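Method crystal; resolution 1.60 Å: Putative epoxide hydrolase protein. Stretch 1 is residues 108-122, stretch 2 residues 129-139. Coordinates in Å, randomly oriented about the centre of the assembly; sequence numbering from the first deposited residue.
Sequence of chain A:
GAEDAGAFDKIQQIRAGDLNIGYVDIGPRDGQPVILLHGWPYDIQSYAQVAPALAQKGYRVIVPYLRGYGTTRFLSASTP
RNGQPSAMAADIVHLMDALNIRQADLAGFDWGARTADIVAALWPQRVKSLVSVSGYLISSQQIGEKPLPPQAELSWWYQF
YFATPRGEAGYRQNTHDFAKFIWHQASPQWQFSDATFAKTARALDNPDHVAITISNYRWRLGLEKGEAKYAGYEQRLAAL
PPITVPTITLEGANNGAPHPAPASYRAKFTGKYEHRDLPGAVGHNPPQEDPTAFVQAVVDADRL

Stretch 1, residues 108-122: GFDWGARTADIVAAL
Stretch 2 129-139: SLVSVSGYLIS

The contact is a helix packed across the strand and following loop of the same chain, joined at its start by a short parallel bridge and centred on a buried aspartate, D117. Residues 111-122 form the helix and 129-133 the strand; their axes approach to 7.6 Å, with N-to-C directions 142° apart.

Before the helix, G108 is extended (phi/psi -162/166) and pairs in parallel with S132, CA to CA 5.6 Å. G108 N donates to V131 O at 3.1 Å, and V133 N donates to G108 O at 3.1 Å, so G108 bonds to the residues flanking S132. An ideal CB on G108 would clash with G112 O, 2.4 Å away. F109 (chi1 p, chi2 -76°) sets its CB 3.7 Å from V133 CB, while the end of its side chain leads away. D110 has a positive phi (54/-129) and precedes the helix; its chi1 is t, and W111 N donates a weak bond to D110 OD2 at 2.9 Å. Water 1 links the two stretches, accepting from D110 N at 2.9 Å and donating to V133 O at 2.8 Å.

The helix turns A113, A116, D117, A120 and A121 toward the second stretch. The alanines meet it through their CB atoms: A116 CB lies 3.5 Å from CD1 of L130 (chi1 t, chi2 p), and A120 CB 4.2 Å from L130 CD2. A113 CB sits 3.7 Å from V133 O and 3.9 Å from L137 CD1.

The chain reverses in a type II turn from S132 to G135, with V133 at -72/133 and S134 at 72/15 in the central positions, closed by G135 N donating to S132 O at 3.2 Å; G135 follows at 89/-136, where a CB would jam against the carbonyl O of S134. The turn brings S132 and L137 around D117, whose chi1 is m and chi2 -7°. L137 N donates to D117 OD2 at 2.9 Å, with a near-linear angle of 163°. S132 OG (chi1 t) lies 2.6 Å from D117 OD1 and also 2.6 Å from G135 O; its one proton could serve either acceptor.

Beyond the turn, L137 (chi1 m, chi2 t) points toward the helix, its O 3.6 Å from R114 CG; R114 (t, t, p, -160°) carries its guanidinium away to partners elsewhere in the structure. I138 (chi1 m, chi2 t) starts sideways but its end comes nearer, placing CG1 3.8 Å from I118 CG1 and CD1 4.0 Å from A121 CB. Together the two stretches bury 625 Å².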

ATOM      1  N   GLY A 108       0.367   6.301  -0.404  1.00  7.04           N
ATOM      2  CA  GLY A 108       0.038   4.957  -0.719  1.00  7.20           C
ATOM      3  C   GLY A 108      -1.422   4.759  -1.137  1.00  7.40           C
ATOM      4  O   GLY A 108      -2.255   5.681  -1.017  1.00  7.57           O
ATOM      5  N   PHE A 109      -1.677   3.585  -1.715  1.00  7.66           N
ATOM      6  CA  PHE A 109      -3.051   3.114  -1.949  1.00  7.65           C
ATOM      7  C   PHE A 109      -3.172   1.658  -1.492  1.00  8.42           C
ATOM      8  O   PHE A 109      -2.206   0.933  -1.460  1.00  8.86           O
ATOM      9  CB  PHE A 109      -3.505   3.308  -3.444  1.00  7.85           C
ATOM     10  CG  PHE A 109      -2.774   2.383  -4.411  1.00  7.65           C
ATOM     11  CD1 PHE A 109      -1.432   2.653  -4.780  1.00  7.91           C
ATOM     12  CD2 PHE A 109      -3.377   1.223  -4.896  1.00  7.92           C
ATOM     13  CE1 PHE A 109      -0.782   1.784  -5.636  1.00  7.74           C
ATOM     14  CE2 PHE A 109      -2.728   0.358  -5.794  1.00  7.80           C
ATOM     15  CZ  PHE A 109      -1.427   0.656  -6.163  1.00  7.66           C
ATOM     16  N   ASP A 110      -4.392   1.268  -1.090  1.00  8.82           N
ATOM     17  CA  ASP A 110      -4.718  -0.077  -0.661  1.00  9.42           C
ATOM     18  C   ASP A 110      -3.759  -0.495   0.455  1.00  8.81           C
ATOM     19  O   ASP A 110      -3.607   0.297   1.398  1.00  8.54           O
ATOM     20  CB  ASP A 110      -4.796  -1.026  -1.901  1.00 10.28           C
ATOM     21  CG  ASP A 110      -5.217  -2.369  -1.539  1.00 11.66           C
ATOM     22  OD1 ASP A 110      -6.417  -2.565  -1.067  1.00 16.48           O
ATOM     23  OD2 ASP A 110      -4.431  -3.304  -1.532  1.00 10.22           O
ATOM     24  N   TRP A 111      -3.089  -1.640   0.412  1.00  8.03           N
ATOM     25  CA  TRP A 111      -2.174  -2.009   1.525  1.00  7.97           C
ATOM     26  C   TRP A 111      -1.160  -0.893   1.792  1.00  8.05           C
ATOM     27  O   TRP A 111      -0.729  -0.710   2.921  1.00  7.89           O
ATOM     28  CB  TRP A 111      -1.382  -3.246   1.210  1.00  8.08           C
ATOM     29  CG  TRP A 111      -2.140  -4.551   1.101  1.00  8.15           C
ATOM     30  CD1 TRP A 111      -3.459  -4.750   1.053  1.00  8.46           C
ATOM     31  CD2 TRP A 111      -1.531  -5.843   1.001  1.00  8.59           C
ATOM     32  NE1 TRP A 111      -3.738  -6.120   0.890  1.00  8.41           N
ATOM     33  CE2 TRP A 111      -2.573  -6.801   0.879  1.00  8.55           C
ATOM     34  CE3 TRP A 111      -0.214  -6.284   0.962  1.00  8.76           C
ATOM     35  CZ2 TRP A 111      -2.306  -8.184   0.717  1.00  9.06           C
ATOM     36  CZ3 TRP A 111       0.047  -7.654   0.872  1.00  9.13           C
ATOM     37  CH2 TRP A 111      -0.990  -8.569   0.724  1.00  9.25           C
ATOM     38  N   GLY A 112      -0.701  -0.209   0.739  1.00  7.52           N
ATOM     39  CA  GLY A 112       0.242   0.832   0.932  1.00  7.86           C
ATOM     40  C   GLY A 112      -0.288   2.063   1.684  1.00  8.02           C
ATOM     41  O   GLY A 112       0.445   2.717   2.409  1.00  8.29           O
ATOM     42  N   ALA A 113      -1.550   2.380   1.463  1.00  8.02           N
ATOM     43  CA  ALA A 113      -2.216   3.443   2.199  1.00  8.21           C
ATOM     44  C   ALA A 113      -2.363   3.046   3.649  1.00  8.25           C
ATOM     45  O   ALA A 113      -2.109   3.823   4.566  1.00  8.34           O
ATOM     46  CB  ALA A 113      -3.561   3.826   1.636  1.00  8.12           C
ATOM     47  N   ARG A 114      -2.850   1.809   3.896  1.00  7.89           N
ATOM     48  CA  ARG A 114      -2.931   1.299   5.260  1.00  8.05           C
ATOM     49  C   ARG A 114      -1.598   1.349   5.968  1.00  7.72           C
ATOM     50  O   ARG A 114      -1.484   1.848   7.086  1.00  8.01           O
ATOM     51  CB  ARG A 114      -3.438  -0.102   5.235  1.00  8.35           C
ATOM     52  CG  ARG A 114      -3.638  -0.719   6.572  1.00  9.21           C
ATOM     53  CD  ARG A 114      -3.998  -2.202   6.441  1.00 10.46           C
ATOM     54  NE  ARG A 114      -2.844  -2.946   5.988  1.00 10.54           N
ATOM     55  CZ  ARG A 114      -2.859  -4.138   5.417  1.00 12.56           C
ATOM     56  NH1 ARG A 114      -3.990  -4.764   5.150  1.00 13.84           N
ATOM     57  NH2 ARG A 114      -1.687  -4.737   5.141  1.00 12.87           N
ATOM     58  N   THR A 115      -0.533   0.965   5.251  1.00  7.51           N
ATOM     59  CA  THR A 115       0.767   0.924   5.815  1.00  7.74           C
ATOM     60  C   THR A 115       1.273   2.371   6.135  1.00  7.82           C
ATOM     61  O   THR A 115       1.744   2.625   7.238  1.00  7.99           O
ATOM     62  CB  THR A 115       1.772   0.239   4.841  1.00  7.68           C
ATOM     63  OG1 THR A 115       1.355  -1.124   4.610  1.00  7.98           O
ATOM     64  CG2 THR A 115       3.113   0.232   5.382  1.00  8.17           C
ATOM     65  N   ALA A 116       1.087   3.293   5.196  1.00  7.40           N
ATOM     66  CA  ALA A 116       1.478   4.677   5.453  1.00  7.54           C
ATOM     67  C   ALA A 116       0.665   5.309   6.583  1.00  7.78           C
ATOM     68  O   ALA A 116       1.223   6.044   7.391  1.00  8.14           O
ATOM     69  CB  ALA A 116       1.263   5.513   4.179  1.00  7.50           C
ATOM     70  N   ASP A 117      -0.642   5.002   6.644  1.00  7.29           N
ATOM     71  CA  ASP A 117      -1.515   5.438   7.672  1.00  7.69           C
ATOM     72  C   ASP A 117      -0.923   4.992   9.068  1.00  7.89           C
ATOM     73  O   ASP A 117      -0.902   5.793  10.017  1.00  8.10           O
ATOM     74  CB  ASP A 117      -2.906   4.911   7.568  1.00  7.80           C
ATOM     75  CG  ASP A 117      -3.694   5.466   6.396  1.00  7.89           C
ATOM     76  OD1 ASP A 117      -3.219   6.387   5.689  1.00  7.70           O
ATOM     77  OD2 ASP A 117      -4.737   4.844   6.144  1.00  7.76           O
ATOM     78  N   ILE A 118      -0.551   3.716   9.166  1.00  8.33           N
ATOM     79  CA  ILE A 118      -0.028   3.187  10.395  1.00  8.73           C
ATOM     80  C   ILE A 118       1.286   3.888  10.778  1.00  9.24           C
ATOM     81  O   ILE A 118       1.452   4.233  11.981  1.00  9.52           O
ATOM     82  CB  ILE A 118       0.154   1.662  10.324  1.00  8.91           C
ATOM     83  CG1 ILE A 118      -1.185   1.006  10.233  1.00  8.60           C
ATOM     84  CG2 ILE A 118       0.939   1.125  11.575  1.00  9.13           C
ATOM     85  CD1 ILE A 118      -1.128  -0.463   9.823  1.00  8.60           C
ATOM     86  N   VAL A 119       2.200   4.078   9.843  1.00  9.33           N
ATOM     87  CA  VAL A 119       3.433   4.774  10.163  1.00  9.99           C
ATOM     88  C   VAL A 119       3.124   6.163  10.698  1.00 10.16           C
ATOM     89  O   VAL A 119       3.690   6.601  11.715  1.00 10.62           O
ATOM     90  CB  VAL A 119       4.418   4.840   8.995  1.00  9.94           C
ATOM     91  CG1 VAL A 119       5.668   5.504   9.387  1.00 10.21           C
ATOM     92  CG2 VAL A 119       4.732   3.431   8.570  1.00  9.97           C
ATOM     93  N   ALA A 120       2.184   6.878  10.056  1.00 10.14           N
ATOM     94  CA  ALA A 120       1.844   8.183  10.489  1.00 10.31           C
ATOM     95  C   ALA A 120       1.187   8.211  11.854  1.00 10.90           C
ATOM     96  O   ALA A 120       1.373   9.161  12.613  1.00 11.91           O
ATOM     97  CB  ALA A 120       0.946   8.843   9.427  1.00  9.83           C
ATOM     98  N   ALA A 121       0.359   7.218  12.156  1.00 10.77           N
ATOM     99  CA  ALA A 121      -0.317   7.192  13.446  1.00 11.49           C
ATOM    100  C   ALA A 121       0.607   6.793  14.596  1.00 11.99           C
ATOM    101  O   ALA A 121       0.509   7.337  15.745  1.00 12.26           O
ATOM    102  CB  ALA A 121      -1.498   6.230  13.335  1.00 11.13           C
ATOM    103  N   LEU A 122       1.468   5.831  14.369  1.00 12.25           N
ATOM    104  CA  LEU A 122       2.304   5.312  15.471  1.00 13.65           C
ATOM    105  C   LEU A 122       3.645   5.977  15.593  1.00 14.25           C
ATOM    106  O   LEU A 122       4.178   6.077  16.731  1.00 14.64           O
ATOM    107  CB  LEU A 122       2.519   3.805  15.347  1.00 14.02           C
ATOM    108  CG  LEU A 122       1.250   2.932  15.306  1.00 14.45           C
ATOM    109  CD1 LEU A 122       1.638   1.474  15.285  1.00 15.02           C
ATOM    110  CD2 LEU A 122       0.300   3.197  16.445  1.00 15.09           C
ATOM    111  N   SER A 129       4.310  14.443   5.739  1.00  9.19           N
ATOM    112  CA  SER A 129       2.949  14.587   5.273  1.00  8.66           C
ATOM    113  C   SER A 129       2.581  13.253   4.630  1.00  8.13           C
ATOM    114  O   SER A 129       3.453  12.411   4.399  1.00  7.85           O
ATOM    115  CB  SER A 129       2.814  15.690   4.277  1.00  9.06           C
ATOM    116  OG  SER A 129       3.521  15.402   3.039  1.00  8.87           O
ATOM    117  N   LEU A 130       1.301  13.085   4.415  1.00  7.79           N
ATOM    118  CA  LEU A 130       0.694  11.844   3.957  1.00  7.54           C
ATOM    119  C   LEU A 130      -0.317  12.031   2.847  1.00  7.63           C
ATOM    120  O   LEU A 130      -1.122  12.963   2.882  1.00  7.60           O
ATOM    121  CB  LEU A 130      -0.048  11.243   5.172  1.00  7.67           C
ATOM    122  CG  LEU A 130      -0.849   9.990   4.969  1.00  7.87           C
ATOM    123  CD1 LEU A 130       0.041   8.816   4.525  1.00  7.83           C
ATOM    124  CD2 LEU A 130      -1.667   9.641   6.229  1.00  8.39           C
ATOM    125  N   VAL A 131      -0.198  11.217   1.774  1.00  7.45           N
ATOM    126  CA  VAL A 131      -1.224  11.087   0.782  1.00  7.37           C
ATOM    127  C   VAL A 131      -1.804   9.690   0.953  1.00  7.21           C
ATOM    128  O   VAL A 131      -1.113   8.705   0.784  1.00  6.85           O
ATOM    129  CB  VAL A 131      -0.731  11.314  -0.656  1.00  7.44           C
ATOM    130  CG1 VAL A 131      -1.831  11.057  -1.642  1.00  7.76           C
ATOM    131  CG2 VAL A 131      -0.253  12.746  -0.794  1.00  7.48           C
ATOM    132  N   SER A 132      -3.077   9.626   1.335  1.00  7.01           N
ATOM    133  CA  SER A 132      -3.725   8.331   1.630  1.00  7.15           C
ATOM    134  C   SER A 132      -4.924   8.146   0.725  1.00  7.22           C
ATOM    135  O   SER A 132      -6.001   8.741   0.930  1.00  7.22           O
ATOM    136  CB  SER A 132      -4.132   8.280   3.114  1.00  7.82           C
ATOM    137  OG  SER A 132      -4.540   6.972   3.492  1.00  7.58           O
ATOM    138  N   VAL A 133      -4.776   7.293  -0.280  1.00  7.16           N
ATOM    139  CA  VAL A 133      -5.873   7.047  -1.174  1.00  7.41           C
ATOM    140  C   VAL A 133      -6.968   6.217  -0.453  1.00  8.03           C
ATOM    141  O   VAL A 133      -6.644   5.208   0.207  1.00  8.16           O
ATOM    142  CB  VAL A 133      -5.475   6.266  -2.434  1.00  7.64           C
ATOM    143  CG1 VAL A 133      -6.672   5.933  -3.316  1.00  7.66           C
ATOM    144  CG2 VAL A 133      -4.405   7.004  -3.201  1.00  7.96           C
ATOM    145  N   SER A 134      -8.194   6.647  -0.580  1.00  8.37           N
ATOM    146  CA  SER A 134      -9.379   6.037   0.105  1.00  8.63           C
ATOM    147  C   SER A 134      -9.432   6.304   1.595  1.00  8.81           C
ATOM    148  O   SER A 134     -10.203   5.653   2.291  1.00 10.50           O
ATOM    149  CB  SER A 134      -9.580   4.556  -0.245  1.00  9.11           C
ATOM    150  OG  SER A 134      -9.676   4.420  -1.662  1.00 10.77           O
ATOM    151  N   GLY A 135      -8.644   7.260   2.096  1.00  8.80           N
ATOM    152  CA  GLY A 135      -8.859   7.770   3.421  1.00  9.49           C
ATOM    153  C   GLY A 135      -8.125   6.993   4.511  1.00  9.15           C
ATOM    154  O   GLY A 135      -6.944   6.768   4.449  1.00  9.66           O
ATOM    155  N   TYR A 136      -8.865   6.739   5.581  1.00  8.82           N
ATOM    156  CA  TYR A 136      -8.279   6.166   6.796  1.00  9.15           C
ATOM    157  C   TYR A 136      -8.538   4.667   6.700  1.00  9.19           C
ATOM    158  O   TYR A 136      -9.688   4.195   6.840  1.00 10.01           O
ATOM    159  CB  TYR A 136      -8.968   6.734   8.041  1.00  9.43           C
ATOM    160  CG  TYR A 136      -8.382   6.257   9.370  1.00  9.91           C
ATOM    161  CD1 TYR A 136      -7.317   6.939   9.963  1.00 10.05           C
ATOM    162  CD2 TYR A 136      -8.949   5.201  10.044  1.00 10.13           C
ATOM    163  CE1 TYR A 136      -6.807   6.554  11.190  1.00 10.29           C
ATOM    164  CE2 TYR A 136      -8.456   4.809  11.299  1.00 10.21           C
ATOM    165  CZ  TYR A 136      -7.407   5.490  11.866  1.00 10.47           C
ATOM    166  OH  TYR A 136      -6.921   5.052  13.083  1.00 11.01           O
ATOM    167  N   LEU A 137      -7.478   3.887   6.525  1.00  9.48           N
ATOM    168  CA  LEU A 137      -7.590   2.453   6.269  1.00 10.46           C
ATOM    169  C   LEU A 137      -7.083   1.569   7.407  1.00 10.47           C
ATOM    170  O   LEU A 137      -7.038   0.377   7.221  1.00 11.74           O
ATOM    171  CB  LEU A 137      -6.875   2.090   4.989  1.00 11.50           C
ATOM    172  CG  LEU A 137      -7.466   2.700   3.723  1.00 13.17           C
ATOM    173  CD1 LEU A 137      -6.904   2.086   2.482  1.00 14.79           C
ATOM    174  CD2 LEU A 137      -8.960   2.601   3.727  1.00 15.33           C
ATOM    175  N   ILE A 138      -6.831   2.140   8.578  1.00 10.28           N
ATOM    176  CA  ILE A 138      -6.500   1.384   9.734  1.00 10.24           C
ATOM    177  C   ILE A 138      -7.811   0.742  10.250  1.00 10.84           C
ATOM    178  O   ILE A 138      -8.815   1.454  10.451  1.00 10.61           O
ATOM    179  CB  ILE A 138      -5.914   2.289  10.816  1.00 10.79           C
ATOM    180  CG1 ILE A 138      -4.519   2.778  10.381  1.00 10.96           C
ATOM    181  CG2 ILE A 138      -5.760   1.534  12.152  1.00 11.28           C
ATOM    182  CD1 ILE A 138      -3.943   3.865  11.213  1.00 11.17           C
ATOM    183  N   SER A 139      -7.738  -0.534  10.617  1.00 11.18           N
ATOM    184  CA  SER A 139      -8.877  -1.145  11.261  1.00 12.34           C
ATOM    185  C   SER A 139      -8.353  -2.200  12.226  1.00 13.14           C
ATOM    186  O   SER A 139      -7.199  -2.150  12.689  1.00 14.00           O
ATOM    187  CB  SER A 139      -9.768  -1.772  10.199  1.00 12.36           C
ATOM    188  OG  SER A 139     -11.040  -2.133  10.742  1.00 12.49           O
TER
HETATM  189  O   HOH W   1      -6.722   2.893  -1.383  1.00 11.03           O